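Local coordinates for regulatory Subunit of Protein Kinase A (cAMP-dependent) from Euglena gracilis (Euglena gracilis, PDB 6RSX), which binds cyclic AMP in two tandem cyclic nucleotide-binding domains and, as a regulatory subunit, probably holds the kinase's catalytic subunit inactive until the nucleotide arrives, at residues 206-211 with 233-238; 210-215 with 226-231; 185-190 with 258-263. One frame throughout, in Å; residues are numbered along the deposited sequence.

Interaction 1: residues 206-211 with 233-238; sequences YIIIDG and DFFGEM. With CMP (adenosine-3',5'-cyclic-monophosphate), chain C.
F235 and Y206 carry most of this contact. Followed from CB, F235 starts against the ribose of the cyclic AMP, F235 CB lying 3.4 Å from O2' of the nucleotide, and CG sits in the crowded position between the backbone N and the carbonyl carbon (chi1 58°), a torsion that sends the ring back over the neighbouring strand. There F235 CE2 comes 3.5 Å from Y206 CD1, and F235 CZ at the tip touches Y206 CB at 3.3 Å. That CB lies over one ring face, 23° off the normal, a CH-pi contact; the two rings run nearly parallel, 10° between planes, yet are slid so far apart that they hardly overlap. At the ring edge, in its plane, F235 CE1 meets I208 CG1 at 4.0 Å. Beneath these side chains the strands pair antiparallel: Y206 and F235 form the hydrogen-bonded pair, with F235 N to Y206 O at 2.9 Å, and the I208 N to D233 O bond is nearly straight. This is the jelly-roll barrel of a cyclic nucleotide-binding domain, at the point where a short edge strand runs into the helix of the phosphate-binding cassette. Just past F235, the ribose hydroxyl O2' is gripped twice: it accepts from G236 N at 2.9 Å and donates to E237 OE1 at 2.6 Å. E237 OE2 is in turn bonded to Y284 OH.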
loop_
_atom_site.group_PDB
_atom_site.type_symbol
_atom_site.label_atom_id
_atom_site.label_comp_id
_atom_site.label_asym_id
_atom_site.label_seq_id
_atom_site.Cartn_x
_atom_site.Cartn_y
_atom_site.Cartn_z
ATOM N N TYR A 206 -0.889 7.239 10.868
ATOM C CA TYR A 206 0.280 8.088 10.670
ATOM C C TYR A 206 1.499 7.507 11.357
ATOM O O TYR A 206 1.402 6.993 12.482
ATOM C CB TYR A 206 0.017 9.495 11.238
ATOM C CG TYR A 206 -1.087 10.198 10.514
ATOM C CD1 TYR A 206 -2.420 9.973 10.877
ATOM C CD2 TYR A 206 -0.802 11.063 9.445
ATOM C CE1 TYR A 206 -3.452 10.632 10.180
ATOM C CE2 TYR A 206 -1.805 11.712 8.770
ATOM C CZ TYR A 206 -3.124 11.488 9.148
ATOM O OH TYR A 206 -4.132 12.121 8.474
ATOM N N ILE A 207 2.656 7.636 10.702
ATOM C CA ILE A 207 3.951 7.345 11.317
ATOM C C ILE A 207 4.791 8.611 11.250
ATOM O O ILE A 207 4.940 9.215 10.179
ATOM C CB ILE A 207 4.681 6.173 10.617
ATOM C CG1 ILE A 207 3.780 4.950 10.490
ATOM C CG2 ILE A 207 5.944 5.790 11.395
ATOM C CD1 ILE A 207 3.139 4.844 9.116
ATOM N N ILE A 208 5.370 9.001 12.384
ATOM C CA ILE A 208 6.171 10.216 12.434
ATOM C C ILE A 208 7.578 9.931 11.920
ATOM O O ILE A 208 8.245 9.005 12.404
ATOM C CB ILE A 208 6.223 10.756 13.869
ATOM C CG1 ILE A 208 4.786 10.969 14.356
ATOM C CG2 ILE A 208 7.081 12.020 13.901
ATOM C CD1 ILE A 208 4.680 11.136 15.871
ATOM N N ILE A 209 8.025 10.728 10.954
ATOM C CA ILE A 209 9.416 10.680 10.508
ATOM C C ILE A 209 10.260 11.594 11.395
ATOM O O ILE A 209 11.250 11.164 11.985
ATOM C CB ILE A 209 9.558 11.075 9.032
ATOM C CG1 ILE A 209 8.745 10.108 8.162
ATOM C CG2 ILE A 209 11.025 11.046 8.640
ATOM C CD1 ILE A 209 8.579 10.592 6.733
ATOM N N ASP A 210 9.886 12.865 11.480
ATOM C CA ASP A 210 10.558 13.793 12.376
ATOM C C ASP A 210 9.513 14.722 12.973
ATOM O O ASP A 210 8.413 14.882 12.436
ATOM C CB ASP A 210 11.670 14.593 11.659
ATOM C CG ASP A 210 11.194 15.295 10.402
ATOM O OD1 ASP A 210 10.600 16.385 10.515
ATOM O OD2 ASP A 210 11.441 14.774 9.287
ATOM N N GLY A 211 9.847 15.315 14.105
ATOM C CA GLY A 211 8.922 16.196 14.773
ATOM C C GLY A 211 8.361 15.601 16.053
ATOM O O GLY A 211 8.929 14.699 16.671
ATOM N N ASP A 233 7.311 6.907 16.205
ATOM C CA ASP A 233 6.016 6.596 16.805
ATOM C C ASP A 233 4.905 6.742 15.766
ATOM O O ASP A 233 5.094 7.302 14.687
ATOM C CB ASP A 233 5.707 7.517 17.995
ATOM C CG ASP A 233 6.673 7.330 19.149
ATOM O OD1 ASP A 233 7.196 6.210 19.316
ATOM O OD2 ASP A 233 6.908 8.327 19.880
ATOM N N PHE A 234 3.717 6.256 16.120
ATOM C CA PHE A 234 2.614 6.210 15.171
ATOM C C PHE A 234 1.329 6.512 15.921
ATOM O O PHE A 234 1.296 6.475 17.155
ATOM C CB PHE A 234 2.535 4.845 14.468
ATOM C CG PHE A 234 2.607 3.689 15.401
ATOM C CD1 PHE A 234 1.473 3.275 16.089
ATOM C CD2 PHE A 234 3.816 3.040 15.630
ATOM C CE1 PHE A 234 1.534 2.208 16.977
ATOM C CE2 PHE A 234 3.890 1.973 16.511
ATOM C CZ PHE A 234 2.746 1.556 17.184
ATOM N N PHE A 235 0.254 6.765 15.177
ATOM C CA PHE A 235 -1.022 7.039 15.865
ATOM C C PHE A 235 -2.148 6.935 14.847
ATOM O O PHE A 235 -1.920 6.974 13.635
ATOM C CB PHE A 235 -1.013 8.434 16.510
ATOM C CG PHE A 235 -0.768 9.561 15.546
ATOM C CD1 PHE A 235 0.548 9.984 15.250
ATOM C CD2 PHE A 235 -1.825 10.221 14.927
ATOM C CE1 PHE A 235 0.804 11.035 14.340
ATOM C CE2 PHE A 235 -1.588 11.289 14.045
ATOM C CZ PHE A 235 -0.264 11.686 13.730
ATOM N N GLY A 236 -3.363 6.807 15.347
ATOM C CA GLY A 236 -4.525 6.771 14.485
ATOM C C GLY A 236 -5.012 5.375 14.202
ATOM O O GLY A 236 -5.991 5.208 13.463
ATOM N N GLU A 237 -4.367 4.371 14.789
ATOM C CA GLU A 237 -4.684 2.981 14.490
ATOM C C GLU A 237 -5.978 2.505 15.139
ATOM O O GLU A 237 -6.643 1.621 14.589
ATOM C CB GLU A 237 -3.525 2.082 14.924
ATOM C CG GLU A 237 -3.505 1.711 16.433
ATOM C CD GLU A 237 -2.997 2.832 17.342
ATOM O OE1 GLU A 237 -2.585 3.885 16.820
ATOM O OE2 GLU A 237 -3.017 2.655 18.592
ATOM N N MET A 238 -6.364 3.046 16.300
ATOM C CA MET A 238 -7.492 2.425 16.992
ATOM C C MET A 238 -8.811 2.701 16.273
ATOM O O MET A 238 -9.640 1.794 16.118
ATOM C CB MET A 238 -7.517 2.881 18.447
ATOM C CG MET A 238 -6.392 2.218 19.249
ATOM S SD MET A 238 -6.672 2.410 21.015
ATOM C CE MET A 238 -6.742 4.202 21.003
HETATM P P CMP C . -7.029 6.857 17.569
HETATM O O1P CMP C . -7.451 6.352 16.070
HETATM O O2P CMP C . -8.028 6.640 18.637
HETATM O "O5'" CMP C . -6.821 8.436 17.491
HETATM C "C5'" CMP C . -6.036 9.088 18.497
HETATM C "C4'" CMP C . -4.795 8.266 18.720
HETATM O "O4'" CMP C . -3.924 8.723 19.768
HETATM C "C3'" CMP C . -4.987 6.818 19.084
HETATM O "O3'" CMP C . -5.627 6.063 18.057
HETATM C "C2'" CMP C . -3.561 6.395 19.399
HETATM O "O2'" CMP C . -2.877 6.117 18.161
HETATM C "C1'" CMP C . -2.970 7.705 19.973
HETATM N N9 CMP C . -2.589 7.621 21.387
HETATM C C8 CMP C . -1.368 7.889 21.861
HETATM N N7 CMP C . -1.400 7.712 23.178
HETATM C C5 CMP C . -2.656 7.362 23.503
HETATM C C6 CMP C . -3.209 7.076 24.726
HETATM N N6 CMP C . -2.628 7.054 26.037
HETATM N N1 CMP C . -4.478 6.727 24.817
HETATM C C2 CMP C . -5.233 6.671 23.687
HETATM N N3 CMP C . -4.684 6.947 22.457
HETATM C C4 CMP C . -3.400 7.303 22.402
#

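Interaction 2: residues 210-215 with 226-231; sequences DGKMKV and INILGP. With CMP (adenosine-3',5'-cyclic-monophosphate), chain C.
On one face of this beta hairpin, part of the jelly roll of the second cyclic nucleotide-binding domain, V215, N227, L229 and M213 point together; K214 and I228 occupy the reverse face. The strands run antiparallel, 164° between their directions, and M213 with L229 forms a hydrogen-bonded pair closed by two 2.9 Å bonds, M213 N to L229 O and L229 N to M213 O. At V215 the register slips: I226 and N227 both face it, a classic beta bulge, and V215 O takes a firm bond from I226 N at 2.7 Å and a weak one from N227 N. V215 sets its CG1 anti to the backbone N (chi1 -174°), which turns CG1 to I226 and CG2 to L229. V215 CG2 crosses L229 obliquely, 3.8 Å from L229 CG; V215 CG1 touches I226 CG1 at 3.8 Å, and both methyls approach the adenine C8. An alanine in place of V215 lacks both methyls and would probably leave the C8 side of the base and the L229 side chain less firmly packed. I226, its CG1 in the crowded position between backbone N and carbonyl carbon, reaches with CD1 to the adenine C6 at 3.6 Å. On the opposite face K214 and I228 lie side by side, K214 CG meeting I228 CD1, while the lysine chain stays extended toward a long, weak ion pair with E253. N227 keeps CG anti to its own N, and its ND2 donates to N7 of the adenine at 3.0 Å, almost straight at 172°.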
loop_
_atom_site.group_PDB
_atom_site.type_symbol
_atom_site.label_atom_id
_atom_site.label_comp_id
_atom_site.label_asym_id
_atom_site.label_seq_id
_atom_site.Cartn_x
_atom_site.Cartn_y
_atom_site.Cartn_z
ATOM N N ASP A 210 9.886 12.865 11.480
ATOM C CA ASP A 210 10.558 13.793 12.376
ATOM C C ASP A 210 9.513 14.722 12.973
ATOM O O ASP A 210 8.413 14.882 12.436
ATOM C CB ASP A 210 11.670 14.593 11.659
ATOM C CG ASP A 210 11.194 15.295 10.402
ATOM O OD1 ASP A 210 10.600 16.385 10.515
ATOM O OD2 ASP A 210 11.441 14.774 9.287
ATOM N N GLY A 211 9.847 15.315 14.105
ATOM C CA GLY A 211 8.922 16.196 14.773
ATOM C C GLY A 211 8.361 15.601 16.053
ATOM O O GLY A 211 8.929 14.699 16.671
ATOM N N LYS A 212 7.198 16.109 16.435
ATOM C CA LYS A 212 6.664 15.841 17.770
ATOM C C LYS A 212 5.164 16.078 17.720
ATOM O O LYS A 212 4.717 17.033 17.077
ATOM C CB LYS A 212 7.328 16.752 18.818
ATOM C CG LYS A 212 6.789 16.587 20.249
ATOM C CD LYS A 212 7.155 17.784 21.122
ATOM C CE LYS A 212 8.130 17.389 22.209
ATOM N NZ LYS A 212 9.363 16.814 21.607
ATOM N N MET A 213 4.397 15.188 18.346
ATOM C CA MET A 213 2.947 15.342 18.474
ATOM C C MET A 213 2.517 15.331 19.938
ATOM O O MET A 213 2.976 14.503 20.727
ATOM C CB MET A 213 2.173 14.219 17.779
ATOM C CG MET A 213 2.419 14.083 16.268
ATOM S SD MET A 213 1.566 15.353 15.355
ATOM C CE MET A 213 2.317 15.056 13.730
ATOM N N LYS A 214 1.590 16.209 20.284
ATOM C CA LYS A 214 0.883 16.070 21.558
ATOM C C LYS A 214 -0.371 15.234 21.342
ATOM O O LYS A 214 -1.077 15.423 20.346
ATOM C CB LYS A 214 0.499 17.440 22.110
ATOM C CG LYS A 214 1.653 18.270 22.628
ATOM C CD LYS A 214 1.075 19.526 23.285
ATOM C CE LYS A 214 2.139 20.384 23.953
ATOM N NZ LYS A 214 1.557 21.653 24.504
ATOM N N VAL A 215 -0.658 14.332 22.291
ATOM C CA VAL A 215 -1.896 13.555 22.330
ATOM C C VAL A 215 -2.730 14.137 23.463
ATOM O O VAL A 215 -2.347 13.998 24.628
ATOM C CB VAL A 215 -1.637 12.068 22.579
ATOM C CG1 VAL A 215 -2.928 11.261 22.467
ATOM C CG2 VAL A 215 -0.592 11.515 21.534
ATOM N N ILE A 226 -2.081 13.601 27.312
ATOM C CA ILE A 226 -1.911 12.269 27.885
ATOM C C ILE A 226 -0.704 11.531 27.317
ATOM O O ILE A 226 -0.334 10.474 27.851
ATOM C CB ILE A 226 -3.169 11.391 27.687
ATOM C CG1 ILE A 226 -3.548 11.292 26.207
ATOM C CG2 ILE A 226 -4.351 11.934 28.490
ATOM C CD1 ILE A 226 -4.605 10.219 25.909
ATOM N N ASN A 227 -0.096 12.035 26.251
ATOM C CA ASN A 227 1.054 11.343 25.678
ATOM C C ASN A 227 1.788 12.328 24.780
ATOM O O ASN A 227 1.215 13.327 24.333
ATOM C CB ASN A 227 0.613 10.090 24.913
ATOM C CG ASN A 227 1.757 9.110 24.673
ATOM O OD1 ASN A 227 2.904 9.380 25.043
ATOM N ND2 ASN A 227 1.443 7.958 24.086
ATOM N N ILE A 228 3.071 12.054 24.536
ATOM C CA ILE A 228 3.880 12.837 23.610
ATOM C C ILE A 228 4.558 11.855 22.658
ATOM O O ILE A 228 5.156 10.868 23.104
ATOM C CB ILE A 228 4.945 13.700 24.324
ATOM C CG1 ILE A 228 4.308 14.800 25.180
ATOM C CG2 ILE A 228 5.895 14.341 23.294
ATOM C CD1 ILE A 228 3.720 15.911 24.352
ATOM N N LEU A 229 4.445 12.110 21.359
ATOM C CA LEU A 229 4.952 11.195 20.344
ATOM C C LEU A 229 6.093 11.848 19.588
ATOM O O LEU A 229 6.112 13.069 19.399
ATOM C CB LEU A 229 3.835 10.804 19.358
ATOM C CG LEU A 229 2.571 10.148 19.959
ATOM C CD1 LEU A 229 1.551 9.829 18.857
ATOM C CD2 LEU A 229 2.883 8.891 20.769
ATOM N N GLY A 230 7.028 11.022 19.110
ATOM C CA GLY A 230 8.139 11.534 18.342
ATOM C C GLY A 230 8.527 10.591 17.221
ATOM O O GLY A 230 7.772 9.688 16.854
ATOM N N PRO A 231 9.725 10.788 16.665
ATOM C CA PRO A 231 10.125 10.041 15.457
ATOM C C PRO A 231 9.955 8.541 15.641
ATOM O O PRO A 231 10.297 7.973 16.685
ATOM C CB PRO A 231 11.597 10.437 15.266
ATOM C CG PRO A 231 11.705 11.788 15.855
ATOM C CD PRO A 231 10.750 11.761 17.088
HETATM P P CMP C . -7.029 6.857 17.569
HETATM O O1P CMP C . -7.451 6.352 16.070
HETATM O O2P CMP C . -8.028 6.640 18.637
HETATM O "O5'" CMP C . -6.821 8.436 17.491
HETATM C "C5'" CMP C . -6.036 9.088 18.497
HETATM C "C4'" CMP C . -4.795 8.266 18.720
HETATM O "O4'" CMP C . -3.924 8.723 19.768
HETATM C "C3'" CMP C . -4.987 6.818 19.084
HETATM O "O3'" CMP C . -5.627 6.063 18.057
HETATM C "C2'" CMP C . -3.561 6.395 19.399
HETATM O "O2'" CMP C . -2.877 6.117 18.161
HETATM C "C1'" CMP C . -2.970 7.705 19.973
HETATM N N9 CMP C . -2.589 7.621 21.387
HETATM C C8 CMP C . -1.368 7.889 21.861
HETATM N N7 CMP C . -1.400 7.712 23.178
HETATM C C5 CMP C . -2.656 7.362 23.503
HETATM C C6 CMP C . -3.209 7.076 24.726
HETATM N N6 CMP C . -2.628 7.054 26.037
HETATM N N1 CMP C . -4.478 6.727 24.817
HETATM C C2 CMP C . -5.233 6.671 23.687
HETATM N N3 CMP C . -4.684 6.947 22.457
HETATM C C4 CMP C . -3.400 7.303 22.402
#

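Interaction 3: residues 185-190 with 258-263; sequences QPCTFK and CVSLDR
Strands 185-189 and 258-262 pair antiparallel but strongly twisted, 128° between their directions, through two hydrogen-bonded pairs, Q185 with S260 and C187 with C258, that flank the non-hydrogen-bonded pair of P186 with V259, the C258 N to C187 O bond (2.8 Å) running nearly along the C=O axis while C187 N reaches C258 O from 45° above the carbonyl plane. P186, lacking an N-H, suits the non-hydrogen-bonded position, where P186 CA and V259 CG1 pack at 3.9 Å. On this face helix 149-165 brings Y159 against both P186 and V259.

The other face belongs to Q185, C187, C258 and S260. In the conformer described, C187 SG stands between backbone N and carbonyl carbon and lies across the strand 3.7 Å from C258 CB, also touching S260 CB. C258 turns its own sulfur anti to its carbonyl carbon, alongside F189: C258 SG is 4.1 Å from F189 CE2 and approaches the ring at its edge, 81° off the normal. S260 OG packs beside Q185 CB, while the bent glutamine leads its amide off to bond A183 O.

The outer strand of this jelly-roll sheet is thus fixed to its neighbour by main-chain bonds, and the side-chain chemistry probably adds mostly dispersion, with C258 SG making a sulfur-aromatic contact at the edge of F189; in the conformer described, C187 SG meets the CB of C258 rather than its sulfur.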
loop_
_atom_site.group_PDB
_atom_site.type_symbol
_atom_site.label_atom_id
_atom_site.label_comp_id
_atom_site.label_asym_id
_atom_site.label_seq_id
_atom_site.Cartn_x
_atom_site.Cartn_y
_atom_site.Cartn_z
ATOM N N GLN A 185 1.975 7.847 2.163
ATOM C CA GLN A 185 1.815 9.186 1.611
ATOM C C GLN A 185 2.513 10.209 2.502
ATOM O O GLN A 185 2.208 10.269 3.710
ATOM C CB GLN A 185 0.324 9.513 1.502
ATOM C CG GLN A 185 -0.474 8.470 0.746
ATOM C CD GLN A 185 -0.056 8.408 -0.701
ATOM O OE1 GLN A 185 0.080 9.443 -1.359
ATOM N NE2 GLN A 185 0.168 7.194 -1.214
ATOM N N PRO A 186 3.417 11.040 1.979
ATOM C CA PRO A 186 4.065 12.049 2.830
ATOM C C PRO A 186 3.085 13.143 3.235
ATOM O O PRO A 186 2.228 13.549 2.445
ATOM C CB PRO A 186 5.174 12.605 1.940
ATOM C CG PRO A 186 4.645 12.376 0.535
ATOM C CD PRO A 186 3.942 11.060 0.602
ATOM N N CYS A 187 3.196 13.610 4.479
ATOM C CA CYS A 187 2.401 14.755 4.905
ATOM C C CYS A 187 3.208 15.594 5.884
ATOM O O CYS A 187 3.982 15.059 6.684
ATOM C CB CYS A 187 1.066 14.322 5.530
ATOM S SG CYS A 187 1.156 12.812 6.515
ATOM N N THR A 188 3.044 16.912 5.785
ATOM C CA THR A 188 3.773 17.893 6.579
ATOM C C THR A 188 2.777 18.636 7.455
ATOM O O THR A 188 1.681 18.978 7.001
ATOM C CB THR A 188 4.529 18.886 5.691
ATOM O OG1 THR A 188 5.475 18.175 4.879
ATOM C CG2 THR A 188 5.277 19.927 6.533
ATOM N N PHE A 189 3.149 18.858 8.716
ATOM C CA PHE A 189 2.254 19.494 9.681
ATOM C C PHE A 189 2.951 20.658 10.366
ATOM O O PHE A 189 4.083 20.517 10.843
ATOM C CB PHE A 189 1.768 18.478 10.706
ATOM C CG PHE A 189 0.928 17.395 10.105
ATOM C CD1 PHE A 189 -0.338 17.670 9.634
ATOM C CD2 PHE A 189 1.414 16.101 10.006
ATOM C CE1 PHE A 189 -1.114 16.685 9.068
ATOM C CE2 PHE A 189 0.628 15.096 9.444
ATOM C CZ PHE A 189 -0.628 15.393 8.966
ATOM N N LYS A 190 2.273 21.803 10.402
ATOM C CA LYS A 190 2.802 23.010 11.016
ATOM C C LYS A 190 2.488 23.036 12.511
ATOM O O LYS A 190 1.627 22.306 13.009
ATOM C CB LYS A 190 2.216 24.245 10.335
ATOM C CG LYS A 190 0.706 24.294 10.438
ATOM C CD LYS A 190 0.109 25.570 9.856
ATOM C CE LYS A 190 -1.409 25.592 10.063
ATOM N NZ LYS A 190 -2.055 26.868 9.637
ATOM N N CYS A 258 5.403 13.405 8.467
ATOM C CA CYS A 258 4.838 12.090 8.669
ATOM C C CYS A 258 4.675 11.399 7.326
ATOM O O CYS A 258 4.853 11.992 6.255
ATOM C CB CYS A 258 3.482 12.173 9.368
ATOM S SG CYS A 258 3.614 12.823 11.068
ATOM N N VAL A 259 4.350 10.124 7.393
ATOM C CA VAL A 259 3.743 9.445 6.257
ATOM C C VAL A 259 2.475 8.789 6.769
ATOM O O VAL A 259 2.366 8.418 7.951
ATOM C CB VAL A 259 4.677 8.403 5.588
ATOM C CG1 VAL A 259 5.708 9.098 4.709
ATOM C CG2 VAL A 259 5.354 7.564 6.654
ATOM N N SER A 260 1.503 8.651 5.876
ATOM C CA SER A 260 0.201 8.140 6.267
ATOM C C SER A 260 -0.269 7.012 5.358
ATOM O O SER A 260 0.168 6.863 4.212
ATOM C CB SER A 260 -0.846 9.255 6.270
ATOM O OG SER A 260 -1.059 9.738 4.969
ATOM N N LEU A 261 -1.175 6.212 5.909
ATOM C CA LEU A 261 -1.949 5.223 5.169
ATOM C C LEU A 261 -3.415 5.579 5.308
ATOM O O LEU A 261 -3.894 5.820 6.434
ATOM C CB LEU A 261 -1.715 3.811 5.700
ATOM C CG LEU A 261 -0.334 3.201 5.624
ATOM C CD1 LEU A 261 -0.374 1.835 6.267
ATOM C CD2 LEU A 261 0.089 3.107 4.109
ATOM N N ASP A 262 -4.131 5.615 4.181
ATOM C CA ASP A 262 -5.568 5.834 4.296
ATOM C C ASP A 262 -6.256 4.548 4.752
ATOM O O ASP A 262 -5.654 3.475 4.795
ATOM C CB ASP A 262 -6.146 6.388 2.979
ATOM C CG ASP A 262 -6.197 5.357 1.846
ATOM O OD1 ASP A 262 -6.080 4.137 2.084
ATOM O OD2 ASP A 262 -6.356 5.794 0.681
ATOM N N ARG A 263 -7.530 4.668 5.144
ATOM C CA ARG A 263 -8.226 3.536 5.756
ATOM C C ARG A 263 -8.123 2.266 4.907
ATOM O O ARG A 263 -7.866 1.170 5.426
ATOM C CB ARG A 263 -9.691 3.887 5.988
ATOM C CG ARG A 263 -10.485 2.717 6.488
ATOM C CD ARG A 263 -11.959 3.055 6.654
ATOM N NE ARG A 263 -12.183 4.238 7.481
ATOM C CZ ARG A 263 -12.420 4.214 8.795
ATOM N NH1 ARG A 263 -12.624 5.353 9.449
ATOM N NH2 ARG A 263 -12.452 3.058 9.459
#

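How the interactions relate
All three contacts lie in the second cyclic nucleotide-binding domain. Along the chain the order is 185-190, 206-211, 210-215, 226-231, 233-238, 258-263, so interaction 3 brackets the other two. Interactions 1 and 3 belong to one antiparallel sheet, strand order 185-189, 256-262, 204-208, 234-235; their centres are about 9 Å apart, with I207 N probably hydrogen-bonded to V259 O. Interaction 2 lies in the facing sheet, its centre about 8 Å from that of interaction 1 and about 14 Å from that of interaction 3, with I208 CD1 against L229 and M213, and M213 CE on C258 SG. Interactions 1 and 2 share D210 and G211 and hold the ribose and adenine respectively; interaction 3 makes the sheet's far edge.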